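Local coordinates for Lv-ranaspumin (Lv-RSN-1) (Leptodactylus vastus, PDB 4K82), which is a surfactant protein of the frog foam nest, probably acting at the air-water interface to form or stabilise the foam, at residues A[26-31]-A[133-138]; A[33-38]-A[111-116]; A[56-61]-A[91-96]; A[107-112]-A[211-216]. All blocks are in the same frame, centred on the assembly; numbering follows the deposited sequence.

Interaction 1 (A[26-31]-A[133-138]); sequences SGDLLV and DLVKFL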
loop_
_atom_site.group_PDB
_atom_site.type_symbol
_atom_site.label_atom_id
_atom_site.label_comp_id
_atom_site.label_asym_id
_atom_site.label_seq_id
_atom_site.Cartn_x
_atom_site.Cartn_y
_atom_site.Cartn_z
ATOM N N SER A 26 3.467 -7.407 16.157
ATOM C CA SER A 26 2.880 -6.084 15.960
ATOM C C SER A 26 3.689 -5.316 14.926
ATOM O O SER A 26 4.843 -4.952 15.169
ATOM C CB SER A 26 2.838 -5.296 17.274
ATOM O OG SER A 26 1.902 -5.850 18.183
ATOM N N GLY A 27 3.082 -5.073 13.770
ATOM C CA GLY A 27 3.757 -4.370 12.698
ATOM C C GLY A 27 2.915 -4.291 11.439
ATOM O O GLY A 27 1.730 -4.637 11.433
ATOM N N ASP A 28 3.539 -3.838 10.361
ATOM C CA ASP A 28 2.796 -3.531 9.144
ATOM C C ASP A 28 3.049 -4.533 8.039
ATOM O O ASP A 28 2.673 -4.281 6.907
ATOM C CB ASP A 28 3.186 -2.144 8.645
ATOM C CG ASP A 28 2.789 -1.063 9.611
ATOM O OD1 ASP A 28 1.816 -1.293 10.356
ATOM O OD2 ASP A 28 3.448 -0.004 9.637
ATOM N N LEU A 29 3.698 -5.647 8.368
ATOM C CA LEU A 29 4.207 -6.555 7.346
ATOM C C LEU A 29 3.151 -7.018 6.351
ATOM O O LEU A 29 3.388 -6.956 5.152
ATOM C CB LEU A 29 4.899 -7.759 7.974
ATOM C CG LEU A 29 5.569 -8.705 6.981
ATOM C CD1 LEU A 29 6.603 -7.961 6.139
ATOM C CD2 LEU A 29 6.215 -9.872 7.714
ATOM N N LEU A 30 2.003 -7.487 6.837
ATOM C CA LEU A 30 0.976 -8.007 5.926
ATOM C C LEU A 30 0.529 -6.930 4.935
ATOM O O LEU A 30 0.435 -7.174 3.726
ATOM C CB LEU A 30 -0.232 -8.554 6.689
ATOM C CG LEU A 30 -1.336 -9.071 5.753
ATOM C CD1 LEU A 30 -0.821 -10.207 4.876
ATOM C CD2 LEU A 30 -2.588 -9.498 6.522
ATOM N N VAL A 31 0.256 -5.737 5.447
ATOM C CA VAL A 31 -0.144 -4.615 4.602
ATOM C C VAL A 31 0.931 -4.280 3.571
ATOM O O VAL A 31 0.633 -4.111 2.384
ATOM C CB VAL A 31 -0.473 -3.373 5.459
ATOM C CG1 VAL A 31 -0.557 -2.118 4.595
ATOM C CG2 VAL A 31 -1.773 -3.600 6.238
ATOM N N ASP A 133 6.026 4.727 0.356
ATOM C CA ASP A 133 5.231 5.834 0.890
ATOM C C ASP A 133 3.743 5.527 1.110
ATOM O O ASP A 133 3.050 6.294 1.776
ATOM C CB ASP A 133 5.368 7.074 -0.003
ATOM C CG ASP A 133 6.685 7.800 0.198
ATOM O OD1 ASP A 133 7.550 7.273 0.925
ATOM O OD2 ASP A 133 6.855 8.895 -0.378
ATOM N N LEU A 134 3.241 4.425 0.557
ATOM C CA LEU A 134 1.797 4.170 0.633
ATOM C C LEU A 134 1.316 3.900 2.063
ATOM O O LEU A 134 0.313 4.467 2.506
ATOM C CB LEU A 134 1.369 3.037 -0.315
ATOM C CG LEU A 134 -0.152 2.815 -0.410
ATOM C CD1 LEU A 134 -0.889 4.125 -0.647
ATOM C CD2 LEU A 134 -0.486 1.823 -1.525
ATOM N N VAL A 135 2.030 3.045 2.784
ATOM C CA VAL A 135 1.668 2.743 4.164
ATOM C C VAL A 135 1.713 4.014 5.021
ATOM O O VAL A 135 0.854 4.210 5.882
ATOM C CB VAL A 135 2.553 1.631 4.763
ATOM C CG1 VAL A 135 2.162 1.352 6.208
ATOM C CG2 VAL A 135 2.433 0.365 3.929
ATOM N N LYS A 136 2.695 4.876 4.753
ATOM C CA LYS A 136 2.823 6.181 5.420
ATOM C C LYS A 136 1.577 7.042 5.212
ATOM O O LYS A 136 1.114 7.749 6.116
ATOM C CB LYS A 136 4.010 6.949 4.837
ATOM C CG LYS A 136 5.316 6.832 5.595
ATOM C CD LYS A 136 6.326 7.876 5.105
ATOM C CE LYS A 136 5.853 9.313 5.356
ATOM N NZ LYS A 136 5.045 9.892 4.237
ATOM N N PHE A 137 1.062 7.000 3.990
ATOM C CA PHE A 137 -0.130 7.744 3.608
ATOM C C PHE A 137 -1.343 7.237 4.386
ATOM O O PHE A 137 -2.159 8.027 4.896
ATOM C CB PHE A 137 -0.313 7.586 2.093
ATOM C CG PHE A 137 -1.566 8.216 1.538
ATOM C CD1 PHE A 137 -1.818 9.570 1.678
ATOM C CD2 PHE A 137 -2.460 7.451 0.810
ATOM C CE1 PHE A 137 -2.960 10.141 1.141
ATOM C CE2 PHE A 137 -3.598 8.015 0.258
ATOM C CZ PHE A 137 -3.853 9.362 0.428
ATOM N N LEU A 138 -1.455 5.919 4.499
ATOM C CA LEU A 138 -2.571 5.333 5.225
ATOM C C LEU A 138 -2.493 5.692 6.704
ATOM O O LEU A 138 -3.513 5.987 7.322
ATOM C CB LEU A 138 -2.622 3.818 5.034
ATOM C CG LEU A 138 -2.745 3.333 3.595
ATOM C CD1 LEU A 138 -2.681 1.815 3.583
ATOM C CD2 LEU A 138 -4.050 3.826 2.985
#
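Asp-28 and Val-31, at the N-terminal end of helix 29-42, close on a single residue, Val-135 of helix 133-144, in a sparse contact of this largely alpha-helical fold. Asp-28 stands at the N-cap position, but its carboxylate makes no capping bond to the helix. Its CG lies beside the backbone N (chi1 -65°), which carries the acid across the gap rather than back over the first helical turn. OD2 comes within 3.9 Å of the CG1 methyl of Val-135, a van der Waals touch and nothing polar. The polar partner of that same oxygen is Lys-139, one turn further along helix 133-144, whose NZ forms a salt bridge with it; Val-135 thus gives OD2 an aliphatic neighbour, while Lys-139 supplies its counter-charge. After Asp-28 the chain winds into the helix, and Leu-29 and Leu-30 turn to other partners, among them Leu-23 of helix 14-24. Val-31 then returns to the interface, pointing toward helix 133-144 at the place where the backbones are nearest, 7.6 Å between its CA and the CA of Val-135. The two valines cross obliquely, each offering one methyl. Val-135 thereby splits its branches between the two partners: CG1 goes to the acid, while CG2 rests 3.9 Å from CG1 of Val-31.

Interaction 2 (A[33-38]-A[111-116]); sequences LAVIIC and NAVCDV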
loop_
_atom_site.group_PDB
_atom_site.type_symbol
_atom_site.label_atom_id
_atom_site.label_comp_id
_atom_site.label_asym_id
_atom_site.label_seq_id
_atom_site.Cartn_x
_atom_site.Cartn_y
_atom_site.Cartn_z
ATOM N N LEU A 33 3.337 -6.217 2.387
ATOM C CA LEU A 33 3.475 -7.293 1.418
ATOM C C LEU A 33 2.346 -7.241 0.408
ATOM O O LEU A 33 2.568 -7.506 -0.774
ATOM C CB LEU A 33 3.501 -8.673 2.092
ATOM C CG LEU A 33 4.745 -8.926 2.939
ATOM C CD1 LEU A 33 4.658 -10.315 3.567
ATOM C CD2 LEU A 33 6.014 -8.778 2.101
ATOM N N ALA A 34 1.138 -6.920 0.872
ATOM C CA ALA A 34 -0.013 -6.844 -0.025
ATOM C C ALA A 34 0.223 -5.754 -1.068
ATOM O O ALA A 34 -0.062 -5.940 -2.246
ATOM C CB ALA A 34 -1.297 -6.577 0.761
ATOM N N VAL A 35 0.753 -4.617 -0.636
ATOM C CA VAL A 35 1.072 -3.536 -1.558
ATOM C C VAL A 35 2.070 -3.982 -2.620
ATOM O O VAL A 35 1.852 -3.771 -3.809
ATOM C CB VAL A 35 1.628 -2.318 -0.811
ATOM C CG1 VAL A 35 2.149 -1.284 -1.795
ATOM C CG2 VAL A 35 0.557 -1.728 0.112
ATOM N N ILE A 36 3.152 -4.620 -2.189
ATOM C CA ILE A 36 4.172 -5.098 -3.115
ATOM C C ILE A 36 3.633 -6.134 -4.094
ATOM O O ILE A 36 3.815 -6.010 -5.305
ATOM C CB ILE A 36 5.343 -5.678 -2.336
ATOM C CG1 ILE A 36 6.012 -4.556 -1.550
ATOM C CG2 ILE A 36 6.351 -6.341 -3.283
ATOM C CD1 ILE A 36 6.983 -5.065 -0.491
ATOM N N ILE A 37 2.947 -7.138 -3.561
ATOM C CA ILE A 37 2.380 -8.189 -4.394
ATOM C C ILE A 37 1.373 -7.626 -5.401
ATOM O O ILE A 37 1.407 -7.935 -6.588
ATOM C CB ILE A 37 1.711 -9.270 -3.522
ATOM C CG1 ILE A 37 2.794 -10.106 -2.826
ATOM C CG2 ILE A 37 0.856 -10.187 -4.376
ATOM C CD1 ILE A 37 2.287 -10.835 -1.588
ATOM N N CYS A 38 0.490 -6.763 -4.941
ATOM C CA CYS A 38 -0.529 -6.269 -5.844
ATOM C C CYS A 38 0.025 -5.252 -6.839
ATOM O O CYS A 38 -0.457 -5.162 -7.958
ATOM C CB CYS A 38 -1.740 -5.769 -5.057
ATOM S SG CYS A 38 -2.506 -7.148 -4.174
ATOM N N ASN A 111 -7.084 -8.227 0.715
ATOM C CA ASN A 111 -7.842 -7.825 -0.463
ATOM C C ASN A 111 -8.201 -6.342 -0.462
ATOM O O ASN A 111 -8.190 -5.697 -1.513
ATOM C CB ASN A 111 -9.096 -8.690 -0.623
ATOM C CG ASN A 111 -8.765 -10.138 -0.934
ATOM O OD1 ASN A 111 -7.682 -10.437 -1.443
ATOM N ND2 ASN A 111 -9.690 -11.046 -0.630
ATOM N N ALA A 112 -8.492 -5.798 0.718
ATOM C CA ALA A 112 -8.812 -4.379 0.838
ATOM C C ALA A 112 -7.595 -3.535 0.480
ATOM O O ALA A 112 -7.706 -2.521 -0.201
ATOM C CB ALA A 112 -9.292 -4.049 2.248
ATOM N N VAL A 113 -6.426 -3.959 0.955
ATOM C CA VAL A 113 -5.175 -3.277 0.610
ATOM C C VAL A 113 -4.874 -3.417 -0.885
ATOM O O VAL A 113 -4.438 -2.467 -1.541
ATOM C CB VAL A 113 -3.995 -3.830 1.430
ATOM C CG1 VAL A 113 -2.684 -3.244 0.938
ATOM C CG2 VAL A 113 -4.186 -3.531 2.918
ATOM N N CYS A 114 -5.138 -4.600 -1.425
ATOM C CA CYS A 114 -4.898 -4.864 -2.832
ATOM C C CYS A 114 -5.758 -3.957 -3.711
ATOM O O CYS A 114 -5.274 -3.367 -4.680
ATOM C CB CYS A 114 -5.203 -6.331 -3.123
ATOM S SG CYS A 114 -4.464 -6.976 -4.629
ATOM N N ASP A 115 -7.034 -3.841 -3.364
ATOM C CA ASP A 115 -7.948 -2.979 -4.115
ATOM C C ASP A 115 -7.505 -1.510 -4.087
ATOM O O ASP A 115 -7.521 -0.829 -5.118
ATOM C CB ASP A 115 -9.388 -3.141 -3.620
ATOM C CG ASP A 115 -9.980 -4.505 -3.978
ATOM O OD1 ASP A 115 -9.370 -5.236 -4.794
ATOM O OD2 ASP A 115 -11.057 -4.844 -3.442
ATOM N N VAL A 116 -7.084 -1.032 -2.916
ATOM C CA VAL A 116 -6.551 0.316 -2.803
ATOM C C VAL A 116 -5.303 0.510 -3.652
ATOM O O VAL A 116 -5.154 1.523 -4.340
ATOM C CB VAL A 116 -6.246 0.674 -1.335
ATOM C CG1 VAL A 116 -5.299 1.866 -1.257
ATOM C CG2 VAL A 116 -7.541 0.949 -0.587
#
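A disulfide-linked helix pair joins helix 29-42 to helix 107-121 near the centre of the folded chain. The short segments 33-38 and 111-116 run in broadly the same direction, crossing at -49° with their axes 8.6 Å apart. Cys-38 and Cys-114 make the covalent link, SG to SG at 2.0 Å, and it falls where the backbones are nearest, 5.5 Å between the CA atoms of the two cysteines. Both cysteines have a second conformer, and the sulfur positions and torsions given here are those of one of them. In it the half-cystines are built differently. Cys-38 points toward the partner helix with its sulfur beside the backbone N, whereas Cys-114 starts off along the flank of its helix and swings its sulfur across by placing it opposite the backbone N (chi1 -160°). A chi3 of -106° gives this form of the bridge a left-handed twist.

The apolar part of the contact is centred on Val-113, next to Cys-114, and on Ala-34, one turn before Cys-38. The CG1 methyl of Val-113 sits 3.6 Å from CB of Ala-34 and 3.7 Å from CG2 of Val-35, filling the angle between these two neighbours. The side chains of Val-35 and Val-113 meet at about a right angle. Phe-110, on the turn before Cys-114, also touches Ala-34 and Cys-38.

No hydrogen bond spans the two segments: the sulfur bridge fixes the spacing of the helices covalently, methyl packing fills the space beside it, and oxidised cysteines suit a protein that works outside the cell.

Interaction 3 (A[56-61]-A[91-96]); sequences ELLERT and DIIQGL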
loop_
_atom_site.group_PDB
_atom_site.type_symbol
_atom_site.label_atom_id
_atom_site.label_comp_id
_atom_site.label_asym_id
_atom_site.label_seq_id
_atom_site.Cartn_x
_atom_site.Cartn_y
_atom_site.Cartn_z
ATOM N N GLU A 56 13.675 -4.887 -4.577
ATOM C CA GLU A 56 14.449 -4.249 -3.515
ATOM C C GLU A 56 13.569 -3.880 -2.337
ATOM O O GLU A 56 13.956 -4.070 -1.193
ATOM C CB GLU A 56 15.185 -3.017 -4.027
ATOM C CG GLU A 56 16.312 -3.353 -4.994
ATOM C CD GLU A 56 17.319 -2.231 -5.127
ATOM O OE1 GLU A 56 17.480 -1.463 -4.152
ATOM O OE2 GLU A 56 17.948 -2.116 -6.204
ATOM N N LEU A 57 12.372 -3.376 -2.627
ATOM C CA LEU A 57 11.410 -3.062 -1.584
ATOM C C LEU A 57 10.964 -4.299 -0.800
ATOM O O LEU A 57 10.846 -4.262 0.422
ATOM C CB LEU A 57 10.207 -2.330 -2.174
ATOM C CG LEU A 57 9.129 -1.868 -1.194
ATOM C CD1 LEU A 57 9.683 -0.826 -0.222
ATOM C CD2 LEU A 57 7.920 -1.325 -1.948
ATOM N N LEU A 58 10.718 -5.399 -1.506
ATOM C CA LEU A 58 10.387 -6.653 -0.838
ATOM C C LEU A 58 11.521 -7.099 0.087
ATOM O O LEU A 58 11.286 -7.489 1.226
ATOM C CB LEU A 58 10.119 -7.734 -1.896
ATOM C CG LEU A 58 9.696 -9.116 -1.387
ATOM C CD1 LEU A 58 8.479 -9.032 -0.462
ATOM C CD2 LEU A 58 9.405 -10.014 -2.580
ATOM N N GLU A 59 12.743 -7.042 -0.421
ATOM C CA GLU A 59 13.910 -7.400 0.377
ATOM C C GLU A 59 13.981 -6.540 1.630
ATOM O O GLU A 59 14.139 -7.063 2.741
ATOM C CB GLU A 59 15.183 -7.283 -0.472
ATOM C CG GLU A 59 15.266 -8.344 -1.549
ATOM C CD GLU A 59 16.467 -8.200 -2.463
ATOM O OE1 GLU A 59 16.932 -7.057 -2.671
ATOM O OE2 GLU A 59 16.947 -9.236 -2.972
ATOM N N ARG A 60 13.839 -5.229 1.460
ATOM C CA ARG A 60 13.931 -4.311 2.595
ATOM C C ARG A 60 12.811 -4.539 3.591
ATOM O O ARG A 60 13.022 -4.519 4.798
ATOM C CB ARG A 60 13.909 -2.854 2.127
ATOM C CG ARG A 60 15.167 -2.411 1.398
ATOM C CD ARG A 60 15.137 -0.913 1.136
ATOM N NE ARG A 60 14.057 -0.553 0.224
ATOM C CZ ARG A 60 14.228 -0.285 -1.068
ATOM N NH1 ARG A 60 13.185 0.028 -1.820
ATOM N NH2 ARG A 60 15.443 -0.316 -1.604
ATOM N N THR A 61 11.595 -4.714 3.081
ATOM C CA THR A 61 10.443 -4.935 3.934
ATOM C C THR A 61 10.624 -6.186 4.793
ATOM O O THR A 61 10.336 -6.170 5.983
ATOM C CB THR A 61 9.173 -5.065 3.078
ATOM O OG1 THR A 61 8.948 -3.829 2.396
ATOM C CG2 THR A 61 7.971 -5.394 3.926
ATOM N N ASP A 91 7.939 -15.141 -10.152
ATOM C CA ASP A 91 7.800 -16.403 -9.446
ATOM C C ASP A 91 7.860 -16.219 -7.941
ATOM O O ASP A 91 7.168 -16.928 -7.215
ATOM C CB ASP A 91 8.860 -17.409 -9.884
ATOM C CG ASP A 91 8.588 -17.974 -11.259
ATOM O OD1 ASP A 91 7.457 -17.794 -11.769
ATOM O OD2 ASP A 91 9.499 -18.613 -11.820
ATOM N N ILE A 92 8.708 -15.297 -7.476
ATOM C CA ILE A 92 8.773 -14.993 -6.053
ATOM C C ILE A 92 7.443 -14.422 -5.578
ATOM O O ILE A 92 6.898 -14.838 -4.557
ATOM C CB ILE A 92 9.915 -14.008 -5.724
ATOM C CG1 ILE A 92 11.259 -14.695 -5.964
ATOM C CG2 ILE A 92 9.791 -13.524 -4.296
ATOM C CD1 ILE A 92 12.448 -13.766 -5.867
ATOM N N ILE A 93 6.911 -13.482 -6.346
ATOM C CA ILE A 93 5.658 -12.837 -5.970
ATOM C C ILE A 93 4.505 -13.844 -5.915
ATOM O O ILE A 93 3.727 -13.852 -4.956
ATOM C CB ILE A 93 5.335 -11.667 -6.916
ATOM C CG1 ILE A 93 6.360 -10.539 -6.757
ATOM C CG2 ILE A 93 3.888 -11.158 -6.695
ATOM C CD1 ILE A 93 6.221 -9.713 -5.473
ATOM N N GLN A 94 4.415 -14.711 -6.921
ATOM C CA GLN A 94 3.327 -15.683 -6.957
ATOM C C GLN A 94 3.495 -16.714 -5.845
ATOM O O GLN A 94 2.526 -17.070 -5.169
ATOM C CB GLN A 94 3.222 -16.354 -8.330
ATOM C CG GLN A 94 2.765 -15.404 -9.436
ATOM C CD GLN A 94 1.407 -14.756 -9.148
ATOM O OE1 GLN A 94 1.324 -13.564 -8.840
ATOM N NE2 GLN A 94 0.337 -15.542 -9.256
ATOM N N GLY A 95 4.732 -17.167 -5.643
ATOM C CA GLY A 95 5.047 -18.071 -4.550
ATOM C C GLY A 95 4.727 -17.488 -3.186
ATOM O O GLY A 95 4.143 -18.149 -2.318
ATOM N N LEU A 96 5.098 -16.225 -2.999
ATOM C CA LEU A 96 4.855 -15.544 -1.746
ATOM C C LEU A 96 3.355 -15.416 -1.500
ATOM O O LEU A 96 2.871 -15.661 -0.391
ATOM C CB LEU A 96 5.526 -14.166 -1.759
ATOM C CG LEU A 96 5.378 -13.383 -0.466
ATOM C CD1 LEU A 96 5.915 -14.227 0.688
ATOM C CD2 LEU A 96 6.132 -12.075 -0.588
#
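The segments 56-61 and 91-96 lie on helices 48-64 and 89-102, inclined at 45° to each other with their short axes 12.5 Å apart. That separation is too wide for backbones to pack closely; even the nearest CA atoms, those of Leu-58 and Ile-93, are 9.3 Å apart, and side-chain ends must span the gap. Leu-58 does so for the first helix. Its CG lies on the far side of CB from the backbone N (chi1 -178°), which carries the fork of methyls out toward the partner helix. CD1 meets CD2 of Leu-96 tip to tip at 3.8 Å, while CD2 leans on CG2 of Ile-92 at 3.9 Å. Ile-92 and Leu-96 are one turn apart on helix 89-102, so the leucine fork straddles a turn of that helix. A looser touch, 4.3 Å from the same CD2 to CD1 of Ile-93, comes from a residue that leaves its helix at the flank and bends its end inward. Leu-69 of helix 69-76 touches both Leu-58 and Ile-92, and Leu-33 of helix 29-42 also leans on Leu-58, so that four helices converge here.

Within the first helix, Thr-61 OG1 donates to Leu-57 O over 2.8 Å from above the carbonyl plane, and Arg-60 NH2 forms a salt bridge with Glu-56 OE1 at 3.5 Å. The contact itself consists of methyl groups alone, which implies hydrophobic cohesion, with no hydrogen bond or salt bridge between the two segments.

Interaction 4 (A[107-112]-A[211-216]); sequences ETVFNA and KNINVS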
loop_
_atom_site.group_PDB
_atom_site.type_symbol
_atom_site.label_atom_id
_atom_site.label_comp_id
_atom_site.label_asym_id
_atom_site.label_seq_id
_atom_site.Cartn_x
_atom_site.Cartn_y
_atom_site.Cartn_z
ATOM N N GLU A 107 -7.390 -12.390 4.751
ATOM C CA GLU A 107 -7.550 -12.023 3.350
ATOM C C GLU A 107 -8.480 -10.822 3.177
ATOM O O GLU A 107 -8.458 -10.157 2.147
ATOM C CB GLU A 107 -7.991 -13.221 2.496
ATOM C CG GLU A 107 -6.927 -14.316 2.396
ATOM C CD GLU A 107 -7.116 -15.236 1.197
ATOM O OE1 GLU A 107 -7.218 -14.730 0.057
ATOM O OE2 GLU A 107 -7.151 -16.471 1.396
ATOM N N THR A 108 -9.286 -10.535 4.190
ATOM C CA THR A 108 -10.103 -9.331 4.150
ATOM C C THR A 108 -9.212 -8.091 4.127
ATOM O O THR A 108 -9.445 -7.160 3.355
ATOM C CB THR A 108 -11.071 -9.256 5.338
ATOM O OG1 THR A 108 -11.949 -10.389 5.299
ATOM C CG2 THR A 108 -11.889 -7.976 5.267
ATOM N N VAL A 109 -8.186 -8.088 4.978
ATOM C CA VAL A 109 -7.220 -6.998 5.003
ATOM C C VAL A 109 -6.407 -7.017 3.717
ATOM O O VAL A 109 -6.259 -5.992 3.050
ATOM C CB VAL A 109 -6.280 -7.094 6.224
ATOM C CG1 VAL A 109 -5.098 -6.145 6.072
ATOM C CG2 VAL A 109 -7.044 -6.788 7.503
ATOM N N PHE A 110 -5.898 -8.193 3.357
ATOM C CA PHE A 110 -5.112 -8.324 2.136
ATOM C C PHE A 110 -5.846 -7.788 0.906
ATOM O O PHE A 110 -5.303 -6.986 0.150
ATOM C CB PHE A 110 -4.710 -9.782 1.895
ATOM C CG PHE A 110 -3.692 -9.948 0.801
ATOM C CD1 PHE A 110 -4.082 -9.989 -0.528
ATOM C CD2 PHE A 110 -2.341 -10.047 1.102
ATOM C CE1 PHE A 110 -3.150 -10.127 -1.541
ATOM C CE2 PHE A 110 -1.402 -10.196 0.088
ATOM C CZ PHE A 110 -1.808 -10.236 -1.230
ATOM N N ASN A 111 -7.084 -8.227 0.715
ATOM C CA ASN A 111 -7.842 -7.825 -0.463
ATOM C C ASN A 111 -8.201 -6.342 -0.462
ATOM O O ASN A 111 -8.190 -5.697 -1.513
ATOM C CB ASN A 111 -9.096 -8.690 -0.623
ATOM C CG ASN A 111 -8.765 -10.138 -0.934
ATOM O OD1 ASN A 111 -7.682 -10.437 -1.443
ATOM N ND2 ASN A 111 -9.690 -11.046 -0.630
ATOM N N ALA A 112 -8.492 -5.798 0.718
ATOM C CA ALA A 112 -8.812 -4.379 0.838
ATOM C C ALA A 112 -7.595 -3.535 0.480
ATOM O O ALA A 112 -7.706 -2.521 -0.201
ATOM C CB ALA A 112 -9.292 -4.049 2.248
ATOM N N LYS A 211 -9.603 2.301 8.698
ATOM C CA LYS A 211 -10.337 1.920 9.902
ATOM C C LYS A 211 -10.250 0.408 10.117
ATOM O O LYS A 211 -10.278 -0.073 11.249
ATOM C CB LYS A 211 -11.797 2.401 9.828
ATOM C CG LYS A 211 -11.925 3.916 9.853
ATOM C CD LYS A 211 -13.376 4.350 9.765
ATOM C CE LYS A 211 -13.496 5.726 9.130
ATOM N NZ LYS A 211 -14.862 6.306 9.284
ATOM N N ASN A 212 -10.124 -0.339 9.024
ATOM C CA ASN A 212 -10.018 -1.791 9.097
ATOM C C ASN A 212 -8.676 -2.273 9.654
ATOM O O ASN A 212 -8.630 -3.170 10.499
ATOM C CB ASN A 212 -10.280 -2.413 7.723
ATOM C CG ASN A 212 -10.449 -3.919 7.787
ATOM O OD1 ASN A 212 -10.796 -4.470 8.832
ATOM N ND2 ASN A 212 -10.211 -4.594 6.665
ATOM N N ILE A 213 -7.585 -1.674 9.190
ATOM C CA ILE A 213 -6.253 -2.130 9.587
ATOM C C ILE A 213 -5.823 -1.561 10.941
ATOM O O ILE A 213 -6.253 -0.478 11.338
ATOM C CB ILE A 213 -5.192 -1.760 8.528
ATOM C CG1 ILE A 213 -4.897 -0.256 8.554
ATOM C CG2 ILE A 213 -5.653 -2.188 7.143
ATOM C CD1 ILE A 213 -4.002 0.211 7.423
ATOM N N ASN A 214 -4.993 -2.303 11.664
ATOM C CA ASN A 214 -4.329 -1.718 12.823
ATOM C C ASN A 214 -2.865 -1.436 12.524
ATOM O O ASN A 214 -2.100 -2.315 12.114
ATOM C CB ASN A 214 -4.508 -2.535 14.112
ATOM C CG ASN A 214 -4.671 -4.009 13.857
ATOM O OD1 ASN A 214 -3.742 -4.682 13.407
ATOM N ND2 ASN A 214 -5.851 -4.531 14.165
ATOM N N VAL A 215 -2.496 -0.180 12.709
ATOM C CA VAL A 215 -1.184 0.297 12.319
ATOM C C VAL A 215 -0.824 1.455 13.237
ATOM O O VAL A 215 -1.692 2.226 13.647
ATOM C CB VAL A 215 -1.178 0.738 10.833
ATOM C CG1 VAL A 215 -2.159 1.860 10.597
ATOM C CG2 VAL A 215 0.182 1.183 10.415
ATOM N N SER A 216 0.453 1.558 13.584
ATOM C CA SER A 216 0.911 2.610 14.480
ATOM C C SER A 216 0.927 3.955 13.773
ATOM O O SER A 216 0.942 4.021 12.544
ATOM C CB SER A 216 2.310 2.283 15.007
ATOM O OG SER A 216 2.299 1.080 15.751
#
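Val-109, in the first turns of helix 107-121, meets Asn-212 and Ile-213 where helix 196-212 ends and the C-terminal tail begins. From CB its side chain divides. CG1, placed opposite the backbone N (chi1 167°), reaches CG2 of Ile-213 at 4.1 Å; the two side chains cross at about a right angle, and the CG1 of the isoleucine heads away from the contact. CG2, the other branch, lies beside the backbone N and comes 3.9 Å from the amide ND2 of Asn-212, with the two side chains passing at a slant. The same ND2 also has CG2 of Thr-108 4.0 Å away, so the amide nitrogen touches two methyls, in directions roughly at right angles to each other. None of these is a hydrogen bond. The reach of Asn-212 comes from its CG standing opposite the backbone N (chi1 -169°), which projects the amide from the last turn of its helix onto the first turns of the other.

Val-109 and Ile-213 also mark the nearest approach of the backbones, 6.8 Å between their CA atoms. Ile-213 is the first residue to abandon helical backbone angles, and from there the chain continues extended. At the start of helix 107-121, Val-109 N donates to OD1 of Asp-106, just before the helix. Beyond the contact, the tail is held along helix 133-144: Ile-213 O accepts from Lys-142 NZ, and Val-215 O is bonded to Tyr-143 OH. Helix 107-121 therefore packs against the junction of helix 196-212 and its tail, with helix 133-144 next to that tail.

Interactions 2 and 3 are buried, interactions 1 and 4 only partly so. Helix 29-42 serves both interaction 1 and interaction 2, which touch through Val-35 and Leu-134; helix 107-121 serves interactions 2 and 4, which share Asn-111 and Ala-112. Interaction 3 lies farthest from the chain centre, yet it joins interaction 2 through Leu-33 and Leu-58; it and interaction 4 do not touch. Chemistry follows place: the centre has a covalent bridge, interaction 3 purely aliphatic packing, and the more open contacts mix methyls with a carboxylate or an amide. Lys-139 ties interactions 1 and 4, bonding both Asp-28 and Ser-216 O.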